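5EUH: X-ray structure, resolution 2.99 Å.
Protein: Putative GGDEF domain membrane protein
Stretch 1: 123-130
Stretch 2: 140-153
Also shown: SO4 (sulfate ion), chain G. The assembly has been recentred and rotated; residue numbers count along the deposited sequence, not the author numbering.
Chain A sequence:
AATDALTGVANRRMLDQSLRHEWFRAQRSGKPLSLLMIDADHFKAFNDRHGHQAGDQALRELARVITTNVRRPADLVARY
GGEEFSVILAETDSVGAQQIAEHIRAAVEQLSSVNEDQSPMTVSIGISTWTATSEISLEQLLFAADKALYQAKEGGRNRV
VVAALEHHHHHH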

# COMPACT_ATOMS: atom_id res chain seq x y z
N VAL A 123 -1.46 -1.85 -10.30
CA VAL A 123 -1.96 -1.47 -8.98
C VAL A 123 -2.20 0.03 -8.96
O VAL A 123 -1.56 0.80 -9.69
CB VAL A 123 -1.00 -1.87 -7.84
CG1 VAL A 123 -0.91 -3.38 -7.71
CG2 VAL A 123 0.38 -1.27 -8.06
N SER A 124 -3.14 0.45 -8.12
CA SER A 124 -3.41 1.86 -7.86
C SER A 124 -3.01 2.17 -6.43
O SER A 124 -3.22 1.36 -5.53
CB SER A 124 -4.88 2.19 -8.10
OG SER A 124 -5.30 1.78 -9.39
N ILE A 125 -2.42 3.35 -6.22
CA ILE A 125 -1.81 3.70 -4.95
C ILE A 125 -2.29 5.08 -4.53
O ILE A 125 -2.27 6.02 -5.33
CB ILE A 125 -0.27 3.67 -5.03
CG1 ILE A 125 0.21 2.25 -5.37
CG2 ILE A 125 0.35 4.13 -3.72
CD1 ILE A 125 1.70 2.15 -5.54
N GLY A 126 -2.73 5.20 -3.28
CA GLY A 126 -3.06 6.49 -2.69
C GLY A 126 -2.15 6.78 -1.53
O GLY A 126 -1.83 5.88 -0.73
N ILE A 127 -1.72 8.03 -1.40
CA ILE A 127 -0.75 8.45 -0.40
C ILE A 127 -1.33 9.59 0.42
O ILE A 127 -1.91 10.54 -0.13
CB ILE A 127 0.59 8.89 -1.05
CG1 ILE A 127 1.06 7.86 -2.08
CG2 ILE A 127 1.65 9.11 0.02
CD1 ILE A 127 2.44 8.15 -2.61
N SER A 128 -1.17 9.51 1.74
CA SER A 128 -1.40 10.63 2.64
C SER A 128 -0.18 10.78 3.54
O SER A 128 0.60 9.85 3.72
CB SER A 128 -2.67 10.43 3.49
OG SER A 128 -2.53 9.33 4.36
N THR A 129 -0.02 11.97 4.11
CA THR A 129 1.18 12.28 4.87
C THR A 129 0.86 13.30 5.95
O THR A 129 0.32 14.37 5.66
CB THR A 129 2.29 12.83 3.97
OG1 THR A 129 2.54 11.90 2.91
CG2 THR A 129 3.57 13.05 4.76
N TRP A 130 1.21 12.97 7.19
CA TRP A 130 1.11 13.90 8.31
C TRP A 130 2.45 14.59 8.50
O TRP A 130 3.50 13.95 8.46
CB TRP A 130 0.70 13.17 9.59
CG TRP A 130 0.67 14.05 10.79
CD1 TRP A 130 -0.40 14.74 11.27
CD2 TRP A 130 1.76 14.34 11.68
NE1 TRP A 130 -0.05 15.44 12.40
CE2 TRP A 130 1.28 15.21 12.67
CE3 TRP A 130 3.10 13.94 11.72
CZ2 TRP A 130 2.08 15.69 13.69
CZ3 TRP A 130 3.89 14.42 12.74
CH2 TRP A 130 3.39 15.29 13.71
S SO4 G . -10.87 -2.70 -9.13
O1 SO4 G . -9.88 -2.85 -10.20
O2 SO4 G . -10.35 -3.27 -7.90
O3 SO4 G . -12.09 -3.39 -9.51
O4 SO4 G . -11.14 -1.28 -8.93
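Stretch 2 (140-153) QLLFAADKALYQAK

Stretch 2 is an α-helix that packs tightly and roughly antiparallel across one face of the β-strand formed by stretch 1, in a contact built on small side chains, a glycine and a single hydrogen bond. The helix spans all of 140-153 and extends beyond it at both ends, with phi/psi values in the helical range throughout, phi -64 to -81° and psi -25 to -45°, and a ladder of i to i+4 backbone hydrogen bonds, such as L149 N to A145 O at 2.9 Å. The strand, 123-130, is extended. The N-to-C directions of the two elements make an angle of 149°, and their axes approach to 5.9 Å, burying 513 Å² summed over both sides.

The antiparallel sense is evident in the register: S124 lies nearest A152, G126 nearest L149 and S128 nearest A145, with CA-CA distances of 5.8, 3.9 and 4.8 Å. These alternate strand residues face the helix, whereas the CA-to-CB bonds of V123, I125, I127 and T129 point away from it.

The two backbones come closest at G126. Its CA lies 3.6 Å from L149 N, 3.7 Å from A145 O and 3.8 Å from A148 CB, so the strand here meets the helix backbone itself. A CB in the ideal position on G126 would fall only 2.3 Å from L149 N and 2.4 Å from A145 O; the absence of a side chain is what leaves room for the helix at this depth.

Toward the C-terminal end of the strand, S128 adopts the p rotamer and its OG donates a hydrogen bond of 2.8 Å to L141 O. That carbonyl also accepts a weak intrahelical bond from A145 N, at 3.4 Å. S128 is further held by A144, with CB to CB at 3.8 Å, and by A145, whose CB lies 3.4 Å from S128 OG. The end of the L141 side chain comes nearer the strand than its sideways CA-to-CB bond suggests, bringing CD1 to 3.5 Å from W130 N and 3.8 Å from W130 CB. The indole of W130 leads away from the helix.

At the other end, S124 CB packs 3.8 Å from A152 CB, while L149 CD1 reaches to 3.2 Å from S124 O. K153 passes S124 with its aliphatic portion, CD lying 3.6 Å from S124 OG, and its NZ makes weak hydrogen bonds to the sulfate ion, 3.3 Å to O2 and 3.4 Å to O4. On the helix, L142, F143, D146 and Y150 point away from the strand.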

# COMPACT_ATOMS: atom_id res chain seq x y z
N GLN A 140 -8.44 11.17 9.92
CA GLN A 140 -8.35 11.98 8.71
C GLN A 140 -7.15 11.57 7.86
O GLN A 140 -7.20 11.68 6.63
CB GLN A 140 -8.26 13.46 9.08
CG GLN A 140 -9.37 13.90 10.02
CD GLN A 140 -9.43 15.40 10.21
OE1 GLN A 140 -8.55 16.00 10.83
NE2 GLN A 140 -10.47 16.02 9.67
N LEU A 141 -6.08 11.09 8.49
CA LEU A 141 -4.92 10.62 7.74
C LEU A 141 -5.25 9.36 6.96
O LEU A 141 -4.89 9.23 5.79
CB LEU A 141 -3.75 10.37 8.70
CG LEU A 141 -2.43 9.97 8.05
CD1 LEU A 141 -1.76 11.18 7.43
CD2 LEU A 141 -1.52 9.31 9.06
N LEU A 142 -5.94 8.41 7.60
CA LEU A 142 -6.37 7.21 6.90
C LEU A 142 -7.40 7.53 5.83
O LEU A 142 -7.42 6.90 4.77
CB LEU A 142 -6.93 6.19 7.90
CG LEU A 142 -5.92 5.44 8.76
CD1 LEU A 142 -6.43 5.32 10.19
CD2 LEU A 142 -5.66 4.07 8.17
N PHE A 143 -8.27 8.50 6.10
CA PHE A 143 -9.30 8.87 5.14
C PHE A 143 -8.69 9.45 3.87
O PHE A 143 -9.14 9.16 2.76
CB PHE A 143 -10.28 9.86 5.77
CG PHE A 143 -11.49 10.14 4.93
CD1 PHE A 143 -11.49 11.16 3.98
CD2 PHE A 143 -12.65 9.39 5.09
CE1 PHE A 143 -12.60 11.41 3.21
CE2 PHE A 143 -13.76 9.65 4.32
CZ PHE A 143 -13.74 10.66 3.38
N ALA A 144 -7.66 10.28 4.02
CA ALA A 144 -7.05 10.91 2.85
C ALA A 144 -6.34 9.90 1.96
O ALA A 144 -6.19 10.14 0.76
CB ALA A 144 -6.08 12.01 3.29
N ALA A 145 -5.89 8.78 2.53
CA ALA A 145 -5.17 7.80 1.72
C ALA A 145 -6.13 6.92 0.93
O ALA A 145 -5.85 6.60 -0.23
CB ALA A 145 -4.27 6.95 2.61
N ASP A 146 -7.25 6.52 1.53
CA ASP A 146 -8.25 5.77 0.79
C ASP A 146 -8.93 6.63 -0.26
O ASP A 146 -9.26 6.15 -1.35
CB ASP A 146 -9.29 5.19 1.75
CG ASP A 146 -8.82 3.93 2.43
OD1 ASP A 146 -7.90 3.27 1.90
OD2 ASP A 146 -9.39 3.57 3.49
N LYS A 147 -9.15 7.91 0.05
CA LYS A 147 -9.74 8.81 -0.94
C LYS A 147 -8.81 8.99 -2.13
O LYS A 147 -9.24 8.97 -3.28
CB LYS A 147 -10.08 10.16 -0.31
CG LYS A 147 -10.69 11.16 -1.28
CD LYS A 147 -11.06 12.44 -0.57
CE LYS A 147 -11.62 13.48 -1.53
NZ LYS A 147 -12.01 14.71 -0.80
N ALA A 148 -7.51 9.19 -1.87
CA ALA A 148 -6.55 9.29 -2.96
C ALA A 148 -6.46 7.98 -3.73
O ALA A 148 -6.22 7.98 -4.95
CB ALA A 148 -5.18 9.69 -2.41
N LEU A 149 -6.63 6.85 -3.05
CA LEU A 149 -6.70 5.57 -3.74
C LEU A 149 -7.94 5.49 -4.61
O LEU A 149 -7.90 4.94 -5.72
CB LEU A 149 -6.68 4.42 -2.74
CG LEU A 149 -6.97 3.02 -3.28
CD1 LEU A 149 -5.93 2.62 -4.31
CD2 LEU A 149 -7.02 2.02 -2.14
N TYR A 150 -9.05 6.04 -4.12
CA TYR A 150 -10.26 6.12 -4.93
C TYR A 150 -10.06 7.00 -6.15
O TYR A 150 -10.49 6.66 -7.26
CB TYR A 150 -11.42 6.63 -4.07
CG TYR A 150 -12.65 7.02 -4.85
CD1 TYR A 150 -13.52 6.06 -5.34
CD2 TYR A 150 -12.94 8.36 -5.09
CE1 TYR A 150 -14.65 6.42 -6.05
CE2 TYR A 150 -14.06 8.73 -5.80
CZ TYR A 150 -14.91 7.76 -6.28
OH TYR A 150 -16.03 8.12 -6.99
N GLN A 151 -9.40 8.15 -5.97
CA GLN A 151 -9.12 9.02 -7.11
C GLN A 151 -8.16 8.36 -8.10
O GLN A 151 -8.16 8.72 -9.28
CB GLN A 151 -8.55 10.34 -6.62
CG GLN A 151 -9.49 11.08 -5.70
CD GLN A 151 -8.90 12.37 -5.20
OE1 GLN A 151 -7.75 12.69 -5.48
NE2 GLN A 151 -9.70 13.13 -4.45
N ALA A 152 -7.34 7.42 -7.64
CA ALA A 152 -6.47 6.69 -8.56
C ALA A 152 -7.27 5.71 -9.41
O ALA A 152 -7.00 5.54 -10.60
CB ALA A 152 -5.37 5.97 -7.79
N LYS A 153 -8.28 5.07 -8.81
CA LYS A 153 -9.14 4.18 -9.57
C LYS A 153 -10.03 4.95 -10.54
O LYS A 153 -10.35 4.44 -11.62
CB LYS A 153 -10.01 3.35 -8.62
CG LYS A 153 -9.23 2.47 -7.67
CD LYS A 153 -8.73 1.22 -8.36
CE LYS A 153 -8.27 0.19 -7.35
NZ LYS A 153 -7.84 -1.07 -8.01